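Local coordinates for protein carboxypeptidase 1 (Deinococcus radiodurans str. R1, PDB 5GIV) that probably removes amino acids one at a time from the C-terminus of peptides, with broad specificity, as a zinc-dependent M32 metallocarboxypeptidase, at residues Q275-A279 and A280-T284; H456-R460 and E461-R465. One frame throughout, in Å; residues are numbered along the deposited sequence.

Contact 1 (Q275-A279 and A280-T284); sequences QGVDA and AFLGT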
loop_
_atom_site.group_PDB
_atom_site.type_symbol
_atom_site.label_atom_id
_atom_site.label_comp_id
_atom_site.label_asym_id
_atom_site.label_seq_id
_atom_site.Cartn_x
_atom_site.Cartn_y
_atom_site.Cartn_z
ATOM N N GLN A 275 -3.018 -9.192 -16.731
ATOM C CA GLN A 275 -4.135 -8.317 -17.070
ATOM C C GLN A 275 -4.988 -8.875 -18.198
ATOM O O GLN A 275 -6.113 -8.410 -18.392
ATOM C CB GLN A 275 -3.637 -6.914 -17.440
ATOM C CG GLN A 275 -3.235 -6.049 -16.228
ATOM C CD GLN A 275 -2.989 -4.591 -16.591
ATOM O OE1 GLN A 275 -2.715 -4.251 -17.753
ATOM N NE2 GLN A 275 -3.085 -3.718 -15.596
ATOM N N GLY A 276 -4.481 -9.845 -18.952
ATOM C CA GLY A 276 -5.276 -10.470 -19.990
ATOM C C GLY A 276 -6.073 -11.687 -19.564
ATOM O O GLY A 276 -6.871 -12.198 -20.358
ATOM N N VAL A 277 -5.887 -12.178 -18.337
ATOM C CA VAL A 277 -6.628 -13.355 -17.915
ATOM C C VAL A 277 -8.117 -13.065 -18.015
ATOM O O VAL A 277 -8.581 -11.958 -17.705
ATOM C CB VAL A 277 -6.234 -13.781 -16.492
ATOM C CG1 VAL A 277 -7.166 -14.872 -16.002
ATOM C CG2 VAL A 277 -4.790 -14.275 -16.457
ATOM N N ASP A 278 -8.866 -14.042 -18.518
ATOM C CA ASP A 278 -10.294 -13.853 -18.708
ATOM C C ASP A 278 -10.996 -13.509 -17.396
ATOM O O ASP A 278 -10.771 -14.148 -16.366
ATOM C CB ASP A 278 -10.919 -15.101 -19.316
ATOM C CG ASP A 278 -12.350 -14.869 -19.712
ATOM O OD1 ASP A 278 -12.637 -13.751 -20.188
ATOM O OD2 ASP A 278 -13.192 -15.770 -19.520
ATOM N N ALA A 279 -11.885 -12.511 -17.449
ATOM C CA ALA A 279 -12.621 -12.109 -16.251
ATOM C C ALA A 279 -13.392 -13.269 -15.634
ATOM O O ALA A 279 -13.582 -13.306 -14.413
ATOM C CB ALA A 279 -13.587 -10.968 -16.574
ATOM N N ALA A 280 -13.835 -14.225 -16.449
ATOM C CA ALA A 280 -14.565 -15.357 -15.898
ATOM C C ALA A 280 -13.695 -16.206 -14.984
ATOM O O ALA A 280 -14.225 -16.952 -14.157
ATOM C CB ALA A 280 -15.126 -16.225 -17.030
ATOM N N PHE A 281 -12.373 -16.100 -15.098
ATOM C CA PHE A 281 -11.485 -16.896 -14.262
ATOM C C PHE A 281 -10.953 -16.138 -13.054
ATOM O O PHE A 281 -10.469 -16.772 -12.113
ATOM C CB PHE A 281 -10.308 -17.415 -15.094
ATOM C CG PHE A 281 -10.713 -18.356 -16.203
ATOM C CD1 PHE A 281 -11.954 -18.963 -16.197
ATOM C CD2 PHE A 281 -9.847 -18.630 -17.245
ATOM C CE1 PHE A 281 -12.322 -19.834 -17.217
ATOM C CE2 PHE A 281 -10.209 -19.490 -18.264
ATOM C CZ PHE A 281 -11.447 -20.090 -18.250
ATOM N N LEU A 282 -11.052 -14.812 -13.039
ATOM C CA LEU A 282 -10.556 -14.058 -11.898
ATOM C C LEU A 282 -11.287 -14.492 -10.637
ATOM O O LEU A 282 -12.499 -14.714 -10.649
ATOM C CB LEU A 282 -10.731 -12.554 -12.121
ATOM C CG LEU A 282 -10.105 -11.949 -13.390
ATOM C CD1 LEU A 282 -10.351 -10.432 -13.440
ATOM C CD2 LEU A 282 -8.611 -12.285 -13.497
ATOM N N GLY A 283 -10.542 -14.631 -9.547
ATOM C CA GLY A 283 -11.139 -15.102 -8.317
ATOM C C GLY A 283 -11.387 -16.588 -8.281
ATOM O O GLY A 283 -12.046 -17.069 -7.349
ATOM N N THR A 284 -10.918 -17.325 -9.291
ATOM C CA THR A 284 -11.017 -18.776 -9.311
ATOM C C THR A 284 -9.628 -19.395 -9.418
ATOM O O THR A 284 -8.643 -18.686 -9.667
ATOM C CB THR A 284 -11.894 -19.240 -10.473
ATOM O OG1 THR A 284 -11.110 -19.292 -11.672
ATOM C CG2 THR A 284 -13.067 -18.286 -10.667
#
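V277 meets F281 and L282 across a compact turn, and D278 supplies the carbonyl that the turn closes on. The backbone bonds come first. F281 N donates to D278 O at 2.8 Å, with an N-H...O angle of 155°. The amide sits above the carbonyl plane. L282 N reaches A279 O at 3.2 Å, also from above the plane. Its second bond, to D278 O, is weak.

The apolar contacts lie beside these bonds. V277 CG1 touches L282 CD2 at 3.9 Å and F281 CB at 4.1 Å. With chi1 at 171°, CG1 stands anti to the backbone N, which turns this methyl to both partners. D278 CB lies over one face of the F281 ring. D278 OD2 comes to 3.2 Å from A280 CB.

A type II beta turn from F281 to T284 follows. F281 O accepts from T284 N at 2.9 Å and from T284 OG1 at 2.6 Å. G283 takes the positive phi of this turn.

L282 also packs on H244. Main-chain bonds therefore hold this irregular loop in shape, with one threonine hydroxyl added at its end.

Contact 2 (H456-R460 and E461-R465); sequences HGWLR and ENVYR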
loop_
_atom_site.group_PDB
_atom_site.type_symbol
_atom_site.label_atom_id
_atom_site.label_comp_id
_atom_site.label_asym_id
_atom_site.label_seq_id
_atom_site.Cartn_x
_atom_site.Cartn_y
_atom_site.Cartn_z
ATOM N N HIS A 456 -0.545 -7.884 -29.193
ATOM C CA HIS A 456 -1.192 -8.052 -27.895
ATOM C C HIS A 456 -2.499 -8.825 -28.022
ATOM O O HIS A 456 -2.775 -9.728 -27.220
ATOM C CB HIS A 456 -1.404 -6.680 -27.253
ATOM C CG HIS A 456 -1.981 -6.729 -25.876
ATOM N ND1 HIS A 456 -3.289 -6.401 -25.609
ATOM C CD2 HIS A 456 -1.441 -7.105 -24.693
ATOM C CE1 HIS A 456 -3.527 -6.547 -24.317
ATOM N NE2 HIS A 456 -2.422 -6.980 -23.740
ATOM N N GLY A 457 -3.305 -8.506 -29.041
ATOM C CA GLY A 457 -4.550 -9.234 -29.241
ATOM C C GLY A 457 -4.314 -10.718 -29.442
ATOM O O GLY A 457 -4.980 -11.555 -28.825
ATOM N N TRP A 458 -3.326 -11.066 -30.267
ATOM C CA TRP A 458 -3.009 -12.473 -30.472
ATOM C C TRP A 458 -2.603 -13.140 -29.159
ATOM O O TRP A 458 -3.076 -14.232 -28.832
ATOM C CB TRP A 458 -1.891 -12.605 -31.512
ATOM C CG TRP A 458 -1.675 -14.029 -31.944
ATOM C CD1 TRP A 458 -2.257 -14.660 -33.012
ATOM C CD2 TRP A 458 -0.830 -15.001 -31.317
ATOM N NE1 TRP A 458 -1.827 -15.960 -33.083
ATOM C CE2 TRP A 458 -0.952 -16.200 -32.058
ATOM C CE3 TRP A 458 0.027 -14.973 -30.204
ATOM C CZ2 TRP A 458 -0.252 -17.357 -31.726
ATOM C CZ3 TRP A 458 0.724 -16.125 -29.873
ATOM C CH2 TRP A 458 0.581 -17.302 -30.630
ATOM N N LEU A 459 -1.720 -12.496 -28.397
ATOM C CA LEU A 459 -1.251 -13.074 -27.141
ATOM C C LEU A 459 -2.380 -13.183 -26.132
ATOM O O LEU A 459 -2.472 -14.177 -25.400
ATOM C CB LEU A 459 -0.100 -12.239 -26.579
ATOM C CG LEU A 459 1.175 -12.242 -27.425
ATOM C CD1 LEU A 459 2.116 -11.135 -26.991
ATOM C CD2 LEU A 459 1.880 -13.587 -27.318
ATOM N N ARG A 460 -3.255 -12.180 -26.076
ATOM C CA ARG A 460 -4.385 -12.264 -25.159
ATOM C C ARG A 460 -5.309 -13.421 -25.540
ATOM O O ARG A 460 -5.731 -14.204 -24.682
ATOM C CB ARG A 460 -5.148 -10.936 -25.132
ATOM C CG ARG A 460 -6.262 -10.902 -24.103
ATOM C CD ARG A 460 -7.221 -9.750 -24.338
ATOM N NE ARG A 460 -7.773 -9.767 -25.692
ATOM C CZ ARG A 460 -8.873 -10.436 -26.046
ATOM N NH1 ARG A 460 -9.546 -11.156 -25.145
ATOM N NH2 ARG A 460 -9.296 -10.393 -27.305
ATOM N N GLU A 461 -5.622 -13.556 -26.830
ATOM C CA GLU A 461 -6.556 -14.598 -27.250
ATOM C C GLU A 461 -5.954 -15.995 -27.154
ATOM O O GLU A 461 -6.677 -16.955 -26.869
ATOM C CB GLU A 461 -7.054 -14.325 -28.665
ATOM C CG GLU A 461 -8.019 -13.163 -28.732
ATOM C CD GLU A 461 -8.414 -12.800 -30.148
ATOM O OE1 GLU A 461 -7.667 -13.147 -31.102
ATOM O OE2 GLU A 461 -9.503 -12.196 -30.302
ATOM N N ASN A 462 -4.653 -16.139 -27.409
ATOM C CA ASN A 462 -4.037 -17.456 -27.486
ATOM C C ASN A 462 -3.258 -17.849 -26.235
ATOM O O ASN A 462 -2.936 -19.032 -26.080
ATOM C CB ASN A 462 -3.117 -17.526 -28.707
ATOM C CG ASN A 462 -3.891 -17.428 -30.008
ATOM O OD1 ASN A 462 -4.372 -18.425 -30.526
ATOM N ND2 ASN A 462 -4.023 -16.222 -30.529
ATOM N N VAL A 463 -2.957 -16.903 -25.335
ATOM C CA VAL A 463 -2.137 -17.206 -24.165
ATOM C C VAL A 463 -2.795 -16.685 -22.897
ATOM O O VAL A 463 -3.085 -17.456 -21.977
ATOM C CB VAL A 463 -0.724 -16.617 -24.300
ATOM C CG1 VAL A 463 0.153 -17.084 -23.141
ATOM C CG2 VAL A 463 -0.117 -16.959 -25.651
ATOM N N TYR A 464 -3.020 -15.367 -22.832
ATOM C CA TYR A 464 -3.370 -14.733 -21.561
ATOM C C TYR A 464 -4.737 -15.178 -21.061
ATOM O O TYR A 464 -4.884 -15.570 -19.893
ATOM C CB TYR A 464 -3.351 -13.208 -21.696
ATOM C CG TYR A 464 -2.040 -12.616 -22.161
ATOM C CD1 TYR A 464 -0.885 -13.380 -22.218
ATOM C CD2 TYR A 464 -1.969 -11.291 -22.573
ATOM C CE1 TYR A 464 0.303 -12.835 -22.666
ATOM C CE2 TYR A 464 -0.788 -10.743 -23.015
ATOM C CZ TYR A 464 0.343 -11.515 -23.059
ATOM O OH TYR A 464 1.522 -10.963 -23.501
ATOM N N ARG A 465 -5.761 -15.108 -21.921
ATOM C CA ARG A 465 -7.119 -15.234 -21.410
ATOM C C ARG A 465 -7.326 -16.559 -20.705
ATOM O O ARG A 465 -8.130 -16.638 -19.766
ATOM C CB ARG A 465 -8.141 -15.065 -22.534
ATOM C CG ARG A 465 -8.160 -16.199 -23.568
ATOM C CD ARG A 465 -9.272 -15.994 -24.585
ATOM N NE ARG A 465 -9.267 -17.037 -25.613
ATOM C CZ ARG A 465 -10.249 -17.910 -25.821
ATOM N NH1 ARG A 465 -11.351 -17.887 -25.071
ATOM N NH2 ARG A 465 -10.120 -18.815 -26.784
HETATM O O HOH W 1 -8.113 -9.527 -30.227
#
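W458 and N462 stack one helical turn apart. The N462 amide lies over one face of the indole, with the two planes 25° apart. ND2 sits towards the rim of the ring system, and N462 CB stands 4.0 Å from the centroid of the W458 six-membered ring in a CH-pi contact. N462 ND2 also donates to W458 O at 2.8 Å, and this acceptor lies close to the N462 amide plane. This bond limits rotation of the amide. N462 N shares the same acceptor.

Y464 lies across L459 obliquely. L459 CB is over the phenol face, 4.0 Å from the centroid of the Y464 ring. H456 CD2 approaches the ring edge, 4.1 Å from Y464 CE2. The phenol OH is bonded to Q298 and W302 of helix 292-306, against which L459 also packs.

R460 bends at chi3 (55°), and its guanidinium face covers E461 CG. A long salt bridge joins R460 NH2 to E461 OE2 at 3.5 Å. A water accepts from R460 NH2 and donates weakly to E461 OE2. R465 NE donates to E461 O at 2.9 Å, in the carbonyl plane and on a lone pair.

L459 O accepts from V463 N, i to i+4. The i to i+5 bonds Y464 N to L459 O and R465 N to R460 O mark a wider pi-type turn near the C-terminal end of helix 453-464.

In the fold
Contacts 1 and 2 are both local, and their centres lie 13 Å apart. Contact 1 shapes the loop after helix 257-275, the helix that carries the zinc ligands H266 and H270. Contact 2 shapes the last turns of helix 453-464. They meet directly: D278 N lies 3.0 Å from R465 O, a probable hydrogen bond, and G276 CA packs on Y464 CB. In contact 1 V277 and F281 are buried, A279 and A280 exposed. In contact 2 L459, V463 and Y464 are buried, E461 and R465 exposed. In contact 1 main-chain bonds dominate, with little apolar packing. Contact 2 adds an amide-on-indole stack and a salt bridge. Its Y464 also meets Y273 of helix 257-275.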